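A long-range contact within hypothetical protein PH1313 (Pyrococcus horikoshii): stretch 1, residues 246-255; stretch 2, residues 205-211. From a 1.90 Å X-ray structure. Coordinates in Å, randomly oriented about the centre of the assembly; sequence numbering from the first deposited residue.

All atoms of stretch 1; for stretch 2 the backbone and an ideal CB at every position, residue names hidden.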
# COMPACT_ATOMS: atom_id res chain seq x y z
N ARG A 246 10.23 -8.30 13.12
CA ARG A 246 10.93 -7.74 11.96
C ARG A 246 10.05 -7.78 10.70
O ARG A 246 10.17 -6.91 9.83
CB ARG A 246 12.24 -8.49 11.71
CG ARG A 246 13.23 -8.41 12.87
CD ARG A 246 13.72 -6.98 13.11
NE ARG A 246 14.26 -6.39 11.89
CZ ARG A 246 14.72 -5.14 11.79
NH1 ARG A 246 14.70 -4.34 12.85
NH2 ARG A 246 15.19 -4.69 10.63
N VAL A 247 9.19 -8.78 10.60
CA VAL A 247 8.29 -8.90 9.45
C VAL A 247 7.25 -7.77 9.51
O VAL A 247 6.96 -7.13 8.49
CB VAL A 247 7.57 -10.26 9.44
CG1 VAL A 247 6.60 -10.33 8.27
CG2 VAL A 247 8.58 -11.40 9.35
N LEU A 248 6.69 -7.54 10.69
CA LEU A 248 5.70 -6.48 10.85
C LEU A 248 6.36 -5.14 10.57
O LEU A 248 5.75 -4.27 9.95
CB LEU A 248 5.13 -6.50 12.28
CG LEU A 248 4.28 -7.72 12.63
CD1 LEU A 248 3.94 -7.71 14.12
CD2 LEU A 248 3.01 -7.73 11.78
N LYS A 249 7.60 -4.97 11.01
CA LYS A 249 8.32 -3.73 10.77
C LYS A 249 8.49 -3.50 9.27
O LYS A 249 8.32 -2.38 8.79
CB LYS A 249 9.70 -3.77 11.44
CG LYS A 249 10.53 -2.51 11.22
CD LYS A 249 11.86 -2.58 11.99
CE LYS A 249 12.75 -1.39 11.68
NZ LYS A 249 12.09 -0.10 12.02
N LEU A 250 8.80 -4.57 8.54
CA LEU A 250 8.99 -4.49 7.09
C LEU A 250 7.68 -4.08 6.42
O LEU A 250 7.67 -3.23 5.52
CB LEU A 250 9.43 -5.86 6.56
CG LEU A 250 10.03 -5.96 5.15
CD1 LEU A 250 11.38 -5.23 5.11
CD2 LEU A 250 10.22 -7.43 4.80
N ILE A 251 6.59 -4.69 6.85
CA ILE A 251 5.29 -4.37 6.29
C ILE A 251 4.98 -2.89 6.48
O ILE A 251 4.56 -2.20 5.55
CB ILE A 251 4.19 -5.22 6.95
CG1 ILE A 251 4.34 -6.68 6.51
CG2 ILE A 251 2.82 -4.68 6.58
CD1 ILE A 251 3.44 -7.67 7.24
N ARG A 252 5.20 -2.39 7.70
CA ARG A 252 4.96 -0.98 8.01
C ARG A 252 5.90 -0.05 7.25
O ARG A 252 5.44 0.88 6.57
CB ARG A 252 5.10 -0.74 9.52
CG ARG A 252 5.15 0.74 9.91
CD ARG A 252 5.53 0.94 11.38
NE ARG A 252 4.42 0.69 12.30
CZ ARG A 252 3.39 1.52 12.49
NH1 ARG A 252 3.32 2.67 11.82
NH2 ARG A 252 2.43 1.19 13.35
N ASP A 253 7.20 -0.29 7.35
CA ASP A 253 8.18 0.57 6.68
C ASP A 253 8.04 0.69 5.16
O ASP A 253 8.24 1.76 4.60
CB ASP A 253 9.60 0.12 7.01
CG ASP A 253 9.97 0.35 8.46
OD1 ASP A 253 9.23 1.08 9.15
OD2 ASP A 253 11.00 -0.20 8.90
N PHE A 254 7.70 -0.41 4.49
CA PHE A 254 7.59 -0.38 3.04
C PHE A 254 6.18 -0.21 2.47
O PHE A 254 6.00 -0.21 1.25
CB PHE A 254 8.25 -1.63 2.46
CG PHE A 254 9.75 -1.61 2.57
CD1 PHE A 254 10.52 -1.01 1.58
CD2 PHE A 254 10.38 -2.15 3.69
CE1 PHE A 254 11.91 -0.93 1.71
CE2 PHE A 254 11.76 -2.07 3.82
CZ PHE A 254 12.53 -1.46 2.84
N GLY A 255 5.19 -0.05 3.34
CA GLY A 255 3.83 0.13 2.87
C GLY A 255 3.28 -1.07 2.12
O GLY A 255 2.59 -0.93 1.11
N UNK A 205 6.94 -7.97 -5.42
CA UNK A 205 7.12 -8.78 -4.23
C UNK A 205 8.47 -8.66 -3.55
O UNK A 205 9.52 -8.73 -4.20
CB UNK A 205 6.88 -10.25 -4.59
N UNK A 206 8.44 -8.47 -2.24
CA UNK A 206 9.66 -8.40 -1.44
C UNK A 206 9.76 -9.78 -0.81
O UNK A 206 8.95 -10.15 0.05
CB UNK A 206 9.63 -7.28 -0.40
N UNK A 207 10.75 -10.59 -1.24
CA UNK A 207 10.88 -11.93 -0.67
C UNK A 207 11.41 -11.86 0.76
O UNK A 207 12.36 -11.13 1.05
CB UNK A 207 11.80 -12.79 -1.53
N UNK A 208 10.79 -12.63 1.65
CA UNK A 208 11.21 -12.65 3.04
C UNK A 208 11.46 -14.06 3.53
O UNK A 208 10.64 -14.96 3.33
CB UNK A 208 10.16 -11.97 3.92
N UNK A 209 12.61 -14.25 4.16
CA UNK A 209 12.97 -15.54 4.72
C UNK A 209 12.89 -15.41 6.24
O UNK A 209 13.60 -14.60 6.83
CB UNK A 209 14.36 -15.98 4.26
N UNK A 210 12.00 -16.18 6.85
CA UNK A 210 11.85 -16.14 8.30
C UNK A 210 12.67 -17.28 8.89
O UNK A 210 12.24 -18.43 8.90
CB UNK A 210 10.38 -16.24 8.71
N UNK A 211 13.87 -16.96 9.36
CA UNK A 211 14.72 -17.98 9.93
C UNK A 211 16.09 -17.45 10.27
O UNK A 211 16.28 -16.24 10.42
CB UNK A 211 14.84 -19.16 8.97

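Most of stretch 1 is a helix running nearly antiparallel to the strand of stretch 2, at 165°, with the axes 10.6 Å apart at closest approach. The helix turns V247, L250 and F254 toward the strand, a wholly apolar row spaced three and four residues apart. Its charged side chains, R246, K249, R252 and D253, make no contact there, and K249 and D253 pair with each other in a salt bridge.

Position 205 has extended backbone angles, but nothing of stretch 1 lies within 5.5 Å of its ideal CB. The helix therefore sets no demand, although beta-branched residues suit such angles. It is V205.

At position 206 the CB points toward the helix and stands 5.2 Å from L250 CD2, with the F254 ring farther along. The gap is too wide for alanine to fill, so valine, leucine, isoleucine or methionine would suit, the longer ones having the reach to meet both neighbours. The deposited residue is I206. Its CG2 lies 4.3 Å from L250 CD2, while its CD1, at the end of an m, t side chain, comes to 4.1 Å from F254 CG, approaching the ring obliquely. One branched residue thus touches two successive turns of the helix.

Position 207 points away, as the alternation usual in a strand leads one to expect. Its phi of -72° is compatible with proline, though many residues would be accepted; it is P207.

Position 208 again points toward the helix, and here the backbones are in closest register: the CA of position 208 lies 8.0 Å from V247 CA. The ideal CB is already 4.6 Å from L250 CD2, so a compact apolar side chain is the natural choice: valine fits well, and alanine or isoleucine could be considered. V208, with chi1 t, places CG2 3.4 Å from L250 CD2, the tightest contact of the interface, and CG1 4.4 Å from V247 CG2. Its two methyls meet different helix residues.

Position 209 is out of reach of the helix, so stretch 1 cannot choose among side chains. It is Y209, whose hydroxyl is hydrogen-bonded elsewhere in the structure.

Position 210 points sideways, its ideal CB 5.2 Å from V247 CG2. An apolar chain long enough to bend back would suit, such as isoleucine, leucine or methionine. I210 does this: its end comes nearer, and CD1 lies 4.0 Å from V247 CG2.

Position 211 has left the strand, with phi/psi of 174/-159, a nearly fully extended conformation readily available to glycine. It is G211.

Stretch 2 205-211: VIPVYIG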
# COMPACT_ATOMS: atom_id res chain seq x y z
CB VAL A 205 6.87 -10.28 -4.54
CG1 VAL A 205 7.06 -11.12 -3.28
CG2 VAL A 205 5.46 -10.47 -5.08
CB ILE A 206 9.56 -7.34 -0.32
CG1 ILE A 206 9.44 -5.94 -0.92
CG2 ILE A 206 10.79 -7.42 0.58
CD1 ILE A 206 9.29 -4.84 0.13
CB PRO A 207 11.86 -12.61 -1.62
CG PRO A 207 12.76 -11.48 -2.02
CD PRO A 207 11.77 -10.35 -2.28
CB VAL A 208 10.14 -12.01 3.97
CG1 VAL A 208 10.57 -12.13 5.44
CG2 VAL A 208 9.93 -10.55 3.60
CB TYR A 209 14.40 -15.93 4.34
CG TYR A 209 14.89 -17.17 5.06
CD1 TYR A 209 14.41 -18.43 4.73
CD2 TYR A 209 15.83 -17.07 6.09
CE1 TYR A 209 14.85 -19.57 5.40
CE2 TYR A 209 16.27 -18.21 6.77
CZ TYR A 209 15.78 -19.45 6.41
OH TYR A 209 16.23 -20.58 7.07
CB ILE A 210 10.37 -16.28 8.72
CG1 ILE A 210 9.55 -15.16 8.08
CG2 ILE A 210 10.24 -16.19 10.24
CD1 ILE A 210 8.06 -15.26 8.33
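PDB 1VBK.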